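Endo alpha-1,4 polygalactosaminidase (Neosartorya fumigata, PDB 6OJ1) cleaves alpha-1,4-linked galactosamine polymers from within the chain, acting as a fungal endo-glycoside hydrolase that disrupts microbial biofilms. Local coordinates at residues A[231-236]-A[242-247]. Sequence-based numbering, arbitrary orientation.
Sequences EYPKGD and LSVTAS
Val244 reaches Pro233 and Lys234 with a single methyl, CG1, which lies 3.6 Å from CG of Pro233 and 3.9 Å from CG of Lys234. Its side chain crosses each of the other two at about a right angle. CG1 packs against CG of the proline, with the start of the lysine chain beside it. The valine torsion explains which branch touches: CG1 stands opposite the carbonyl carbon (chi1 -63°), and CG2 makes none of the close approaches.

In the (beta/alpha)-barrel of this GH114 enzyme, the contact joins two parts of the loop that runs from strand 227-231 to helix 246-253. Pro233 and Lys234 are the central residues of a type I beta turn, whose evidence is the bond from Gly235 N to Tyr232 O, 3.1 Å long.

Lys234 runs extended beyond CG and carries its amine across to Leu242. There NZ donates to the backbone O of Leu242 at 2.9 Å; the nitrogen lies in the carbonyl plane, with a C=O...N angle of 152°. CE follows closely, 3.2 Å from Leu242 O, and also passes 4.0 Å from CG1 of Val244, which places the methyl beside the aliphatic part of the chain and the carbonyl at its charged end. Asn267 and Asn240 accept from the same amine through their OD1 atoms, so three oxygens grip NZ, and a cation-pi contact with Trp273 adds an aromatic neighbour.

On the other side of the contact Thr245 is the N-cap of the helix, its OG1 bonded to Gln248 N, and Pro233 also touches Gln248 in the first turn. Ser243 directs its CB away from the turn, and its OG bonds to Glu275 near the C-terminus.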
loop_
_atom_site.group_PDB
_atom_site.type_symbol
_atom_site.label_atom_id
_atom_site.label_comp_id
_atom_site.label_asym_id
_atom_site.label_seq_id
_atom_site.Cartn_x
_atom_site.Cartn_y
_atom_site.Cartn_z
ATOM N N GLU A 231 0.699 12.015 -3.769
ATOM C CA GLU A 231 0.900 13.280 -3.076
ATOM C C GLU A 231 -0.457 13.842 -2.681
ATOM O O GLU A 231 -1.468 13.587 -3.344
ATOM C CB GLU A 231 1.666 14.308 -3.925
ATOM C CG GLU A 231 3.118 13.887 -4.272
ATOM C CD GLU A 231 4.089 14.013 -3.103
ATOM O OE1 GLU A 231 3.872 14.876 -2.225
ATOM O OE2 GLU A 231 5.089 13.255 -3.073
ATOM N N TYR A 232 -0.469 14.607 -1.588
ATOM C CA TYR A 232 -1.694 15.123 -0.977
ATOM C C TYR A 232 -1.598 16.641 -0.886
ATOM O O TYR A 232 -1.448 17.201 0.208
ATOM C CB TYR A 232 -1.912 14.536 0.416
ATOM C CG TYR A 232 -2.016 13.026 0.507
ATOM C CD1 TYR A 232 -3.107 12.345 -0.016
ATOM C CD2 TYR A 232 -1.031 12.291 1.155
ATOM C CE1 TYR A 232 -3.206 10.956 0.090
ATOM C CE2 TYR A 232 -1.116 10.914 1.275
ATOM C CZ TYR A 232 -2.204 10.248 0.739
ATOM O OH TYR A 232 -2.310 8.875 0.849
ATOM N N PRO A 233 -1.699 17.344 -2.014
ATOM C CA PRO A 233 -1.408 18.789 -1.997
ATOM C C PRO A 233 -2.435 19.631 -1.252
ATOM O O PRO A 233 -2.106 20.759 -0.862
ATOM C CB PRO A 233 -1.355 19.152 -3.488
ATOM C CG PRO A 233 -2.145 18.112 -4.160
ATOM C CD PRO A 233 -1.961 16.840 -3.372
ATOM N N LYS A 234 -3.661 19.143 -1.047
ATOM C CA LYS A 234 -4.653 19.907 -0.294
ATOM C C LYS A 234 -4.443 19.820 1.212
ATOM O O LYS A 234 -5.136 20.513 1.963
ATOM C CB LYS A 234 -6.078 19.433 -0.628
ATOM C CG LYS A 234 -6.449 19.499 -2.113
ATOM C CD LYS A 234 -7.843 18.900 -2.394
ATOM C CE LYS A 234 -7.989 18.510 -3.860
ATOM N NZ LYS A 234 -9.275 17.747 -4.127
ATOM N N GLY A 235 -3.516 18.992 1.673
ATOM C CA GLY A 235 -3.255 18.903 3.093
ATOM C C GLY A 235 -4.064 17.809 3.754
ATOM O O GLY A 235 -4.770 17.029 3.111
ATOM N N ASP A 236 -3.965 17.767 5.079
ATOM C CA ASP A 236 -4.492 16.635 5.830
ATOM C C ASP A 236 -5.901 16.859 6.367
ATOM O O ASP A 236 -6.418 15.985 7.069
ATOM C CB ASP A 236 -3.537 16.290 6.977
ATOM C CG ASP A 236 -3.385 17.422 7.964
ATOM O OD1 ASP A 236 -3.684 18.580 7.591
ATOM O OD2 ASP A 236 -2.984 17.148 9.118
ATOM N N LEU A 242 -12.416 19.267 -6.106
ATOM C CA LEU A 242 -11.902 20.415 -6.830
ATOM C C LEU A 242 -10.396 20.277 -7.027
ATOM O O LEU A 242 -9.736 19.443 -6.416
ATOM C CB LEU A 242 -12.247 21.705 -6.090
ATOM C CG LEU A 242 -13.753 21.972 -6.096
ATOM C CD1 LEU A 242 -14.112 23.105 -5.157
ATOM C CD2 LEU A 242 -14.216 22.281 -7.509
ATOM N N SER A 243 -9.849 21.109 -7.905
ATOM C CA SER A 243 -8.485 20.909 -8.362
ATOM C C SER A 243 -7.476 21.584 -7.432
ATOM O O SER A 243 -7.819 22.181 -6.409
ATOM C CB SER A 243 -8.326 21.421 -9.789
ATOM O OG SER A 243 -7.095 20.973 -10.329
ATOM N N VAL A 244 -6.202 21.485 -7.797
ATOM C CA VAL A 244 -5.138 22.174 -7.088
ATOM C C VAL A 244 -4.488 23.170 -8.040
ATOM O O VAL A 244 -4.691 23.132 -9.253
ATOM C CB VAL A 244 -4.094 21.203 -6.513
ATOM C CG1 VAL A 244 -4.748 20.297 -5.477
ATOM C CG2 VAL A 244 -3.477 20.371 -7.633
ATOM N N THR A 245 -3.697 24.070 -7.469
ATOM C CA THR A 245 -2.997 25.049 -8.278
ATOM C C THR A 245 -1.951 24.367 -9.155
ATOM O O THR A 245 -1.523 23.235 -8.902
ATOM C CB THR A 245 -2.319 26.089 -7.390
ATOM O OG1 THR A 245 -1.049 25.583 -6.965
ATOM C CG2 THR A 245 -3.167 26.363 -6.159
ATOM N N ALA A 246 -1.538 25.077 -10.207
ATOM C CA ALA A 246 -0.476 24.564 -11.065
ATOM C C ALA A 246 0.816 24.379 -10.280
ATOM O O ALA A 246 1.564 23.420 -10.511
ATOM C CB ALA A 246 -0.257 25.508 -12.246
ATOM N N SER A 247 1.081 25.283 -9.333
ATOM C CA SER A 247 2.289 25.198 -8.518
ATOM C C SER A 247 2.271 23.963 -7.629
ATOM O O SER A 247 3.272 23.244 -7.529
ATOM C CB SER A 247 2.436 26.467 -7.676
ATOM O OG SER A 247 3.076 26.185 -6.444
#